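Local atomic coordinates of lysyl oxidase (Pichia pastoris, PDB entry 1W7C), a protein that oxidises primary amines, probably including peptidyl lysine side chains, to aldehydes with a copper ion and a topaquinone cofactor. Residues V454-A459 with L492-D497. Numbering follows the deposited sequence.
Sequences VSVRAA and LNYKVD. With CA (calcium ion), chain D.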
ATOM      1  N   VAL A 454      -9.680   4.041   0.638  1.00 12.50           N
ATOM      2  CA  VAL A 454     -10.638   2.985   0.390  1.00 12.54           C
ATOM      3  C   VAL A 454      -9.830   1.721   0.115  1.00 11.86           C
ATOM      4  O   VAL A 454      -8.968   1.733  -0.766  1.00 12.83           O
ATOM      5  CB  VAL A 454     -11.514   3.336  -0.797  1.00 13.46           C
ATOM      6  CG1 VAL A 454     -12.449   2.182  -1.146  1.00 15.17           C
ATOM      7  CG2 VAL A 454     -12.288   4.583  -0.565  1.00 14.38           C
ATOM      8  N   SER A 455     -10.118   0.637   0.842  1.00 12.58           N
ATOM      9  CA  SER A 455      -9.371  -0.582   0.609  1.00 13.51           C
ATOM     10  C   SER A 455     -10.212  -1.826   0.745  1.00 12.64           C
ATOM     11  O   SER A 455     -11.280  -1.838   1.387  1.00 13.00           O
ATOM     12  CB  SER A 455      -8.184  -0.669   1.552  1.00 14.25           C
ATOM     13  OG  SER A 455      -8.573  -0.850   2.885  1.00 15.20           O
ATOM     14  N   VAL A 456      -9.699  -2.897   0.157  1.00 12.42           N
ATOM     15  CA  VAL A 456     -10.257  -4.222   0.313  1.00 13.27           C
ATOM     16  C   VAL A 456      -9.126  -5.223   0.515  1.00 11.95           C
ATOM     17  O   VAL A 456      -8.038  -5.063  -0.050  1.00 13.56           O
ATOM     18  CB  VAL A 456     -11.137  -4.619  -0.902  1.00 13.64           C
ATOM     19  CG1 VAL A 456     -10.349  -4.689  -2.183  1.00 16.00           C
ATOM     20  CG2 VAL A 456     -11.872  -5.911  -0.674  1.00 14.96           C
ATOM     21  N   ARG A 457      -9.401  -6.243   1.330  1.00 12.74           N
ATOM     22  CA  ARG A 457      -8.529  -7.406   1.448  1.00 12.99           C
ATOM     23  C   ARG A 457      -9.402  -8.650   1.312  1.00 13.78           C
ATOM     24  O   ARG A 457     -10.549  -8.654   1.752  1.00 14.21           O
ATOM     25  CB  ARG A 457      -7.810  -7.423   2.800  1.00 13.98           C
ATOM     26  CG  ARG A 457      -6.915  -6.185   3.015  1.00 14.17           C
ATOM     27  CD  ARG A 457      -6.319  -6.166   4.384  1.00 14.71           C
ATOM     28  NE  ARG A 457      -5.434  -5.026   4.621  1.00 15.17           N
ATOM     29  CZ  ARG A 457      -4.146  -4.980   4.264  1.00 16.90           C
ATOM     30  NH1 ARG A 457      -3.558  -5.996   3.677  1.00 15.68           N
ATOM     31  NH2 ARG A 457      -3.419  -3.898   4.544  1.00 19.12           N
ATOM     32  N   ALA A 458      -8.861  -9.715   0.749  1.00 17.62           N
ATOM     33  CA  ALA A 458      -9.605 -10.971   0.594  1.00 20.66           C
ATOM     34  C   ALA A 458      -8.936 -12.109   1.401  1.00 23.98           C
ATOM     35  O   ALA A 458      -7.686 -12.177   1.573  1.00 21.24           O
ATOM     36  CB  ALA A 458      -9.673 -11.344  -0.856  1.00 39.91           C
ATOM     37  N   ALA A 459      -9.737 -13.029   1.863  1.00 21.60           N
ATOM     38  CA  ALA A 459      -9.232 -14.210   2.558  1.00 22.14           C
ATOM     39  C   ALA A 459     -10.273 -15.315   2.248  1.00 21.90           C
ATOM     40  O   ALA A 459     -11.212 -15.150   1.425  1.00 23.26           O
ATOM     41  CB  ALA A 459      -9.063 -13.982   4.113  1.00 22.66           C
ATOM     42  N   LEU A 492     -13.255  -5.066  -8.392  1.00 12.17           N
ATOM     43  CA  LEU A 492     -14.278  -4.372  -7.582  1.00 12.80           C
ATOM     44  C   LEU A 492     -14.435  -2.976  -8.190  1.00 12.60           C
ATOM     45  O   LEU A 492     -13.432  -2.324  -8.458  1.00 14.22           O
ATOM     46  CB  LEU A 492     -13.855  -4.210  -6.104  1.00 15.79           C
ATOM     47  CG  LEU A 492     -13.765  -5.442  -5.257  1.00 18.85           C
ATOM     48  CD1 LEU A 492     -12.443  -6.140  -5.463  1.00 20.88           C
ATOM     49  CD2 LEU A 492     -13.958  -5.092  -3.776  1.00 24.56           C
ATOM     50  N   ASN A 493     -15.670  -2.510  -8.340  1.00 12.94           N
ATOM     51  CA  ASN A 493     -15.985  -1.179  -8.856  1.00 12.22           C
ATOM     52  C   ASN A 493     -16.542  -0.326  -7.734  1.00 12.05           C
ATOM     53  O   ASN A 493     -17.458  -0.750  -7.031  1.00 13.24           O
ATOM     54  CB  ASN A 493     -17.017  -1.263  -9.979  1.00 12.28           C
ATOM     55  CG  ASN A 493     -17.237   0.045 -10.667  1.00 13.91           C
ATOM     56  OD1 ASN A 493     -18.332   0.610 -10.591  1.00 13.65           O
ATOM     57  ND2 ASN A 493     -16.221   0.530 -11.408  1.00 13.86           N
ATOM     58  N   TYR A 494     -16.003   0.889  -7.606  1.00 12.40           N
ATOM     59  CA  TYR A 494     -16.525   1.884  -6.683  1.00 12.07           C
ATOM     60  C   TYR A 494     -17.023   3.113  -7.444  1.00 12.74           C
ATOM     61  O   TYR A 494     -16.338   3.679  -8.276  1.00 13.03           O
ATOM     62  CB  TYR A 494     -15.433   2.332  -5.722  1.00 13.41           C
ATOM     63  CG  TYR A 494     -14.956   1.270  -4.739  1.00 12.35           C
ATOM     64  CD1 TYR A 494     -14.016   0.331  -5.140  1.00 12.97           C
ATOM     65  CD2 TYR A 494     -15.419   1.217  -3.446  1.00 13.61           C
ATOM     66  CE1 TYR A 494     -13.587  -0.652  -4.255  1.00 13.75           C
ATOM     67  CE2 TYR A 494     -14.998   0.273  -2.571  1.00 13.31           C
ATOM     68  CZ  TYR A 494     -14.066  -0.663  -2.981  1.00 13.41           C
ATOM     69  OH  TYR A 494     -13.600  -1.607  -2.086  1.00 15.97           O
ATOM     70  N   LYS A 495     -18.231   3.547  -7.105  1.00 12.64           N
ATOM     71  CA  LYS A 495     -18.765   4.817  -7.578  1.00 12.16           C
ATOM     72  C   LYS A 495     -18.267   5.905  -6.637  1.00 11.95           C
ATOM     73  O   LYS A 495     -18.590   5.888  -5.438  1.00 13.51           O
ATOM     74  CB  LYS A 495     -20.284   4.778  -7.598  1.00 13.15           C
ATOM     75  CG  LYS A 495     -20.924   5.986  -8.227  1.00 14.15           C
ATOM     76  CD  LYS A 495     -22.441   5.910  -8.071  1.00 15.35           C
ATOM     77  CE  LYS A 495     -23.176   7.048  -8.802  1.00 15.04           C
ATOM     78  NZ  LYS A 495     -24.644   6.974  -8.474  1.00 14.67           N
ATOM     79  N   VAL A 496     -17.443   6.814  -7.149  1.00 12.50           N
ATOM     80  CA  VAL A 496     -16.823   7.855  -6.353  1.00 12.85           C
ATOM     81  C   VAL A 496     -17.302   9.188  -6.919  1.00 12.45           C
ATOM     82  O   VAL A 496     -16.703   9.761  -7.847  1.00 13.43           O
ATOM     83  CB  VAL A 496     -15.265   7.750  -6.411  1.00 13.57           C
ATOM     84  CG1 VAL A 496     -14.619   8.773  -5.506  1.00 14.38           C
ATOM     85  CG2 VAL A 496     -14.765   6.352  -6.040  1.00 13.75           C
ATOM     86  N   ASP A 497     -18.404   9.680  -6.383  1.00 12.97           N
ATOM     87  CA  ASP A 497     -19.006  10.905  -6.878  1.00 13.68           C
ATOM     88  C   ASP A 497     -18.437  12.073  -6.080  1.00 13.91           C
ATOM     89  O   ASP A 497     -19.074  12.689  -5.228  1.00 14.35           O
ATOM     90  CB  ASP A 497     -20.524  10.819  -6.816  1.00 13.88           C
ATOM     91  CG  ASP A 497     -21.204  12.025  -7.350  1.00 14.55           C
ATOM     92  OD1 ASP A 497     -20.523  12.885  -8.009  1.00 13.85           O
ATOM     93  OD2 ASP A 497     -22.446  12.158  -7.175  1.00 15.19           O
TER
HETATM   94 CA    CA D 802     -19.562  14.758  -8.877  1.00 13.64          CA
HETATM   95  O   HOH W   1     -13.736  -0.870   0.612  1.00 14.91           O
HETATM   96  O   HOH W   2     -18.451  16.701  -9.805  1.00 13.86           O
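Leu492 meets Val456 tip to tip. Its CD2 lies 3.8 Å from Val456 CG2 and about as close to Val456 CG1, so one leucine methyl packs against both valine methyls. Asn493 turns to the other face of its strand, where its side-chain amide is hydrogen-bonded to Asn649 and Ser614. Tyr494 carries the rest of the contact. Val454 CG1 stands anti to the backbone N (chi1 175°) and comes over one face of the tyrosine ring. Val454 CG1 makes a CH-pi contact 3.9 Å from the centroid of the Tyr494 ring. It is offset toward the rim, and Tyr494 CE2 is its nearest atom, 3.5 Å from Val454 CG1. The phenol oxygen is joined to the facing strand through a bridging water. That water donates to Ser455 O at 2.8 Å and lies 2.8 Å from Tyr494 OH. A phenylalanine in place of Tyr494 would keep the ring but remove the hydroxyl, and would probably leave the water without that partner, breaking the bridge to Ser455 O. Lys495 again faces the other way, in a salt bridge with Glu334. At Asp497 the strand reaches a calcium site: OD1 binds the ion at 2.3 Å, with Leu498, Asp499, Asp643, Ile644 and a water as the other ligands. The segments 454-458 and 492-497 run roughly antiparallel (159°), with axes 10.2 Å apart at closest approach, as in facing layers of the enzyme domain's beta sandwich. Strand 452-458 lies between strands 440-446 and 670-678. Strand 488-498 lies between 329-344 and 642-654, and Phe442 and Tyr444 of strand 440-446 also pack against Leu492 and Tyr494.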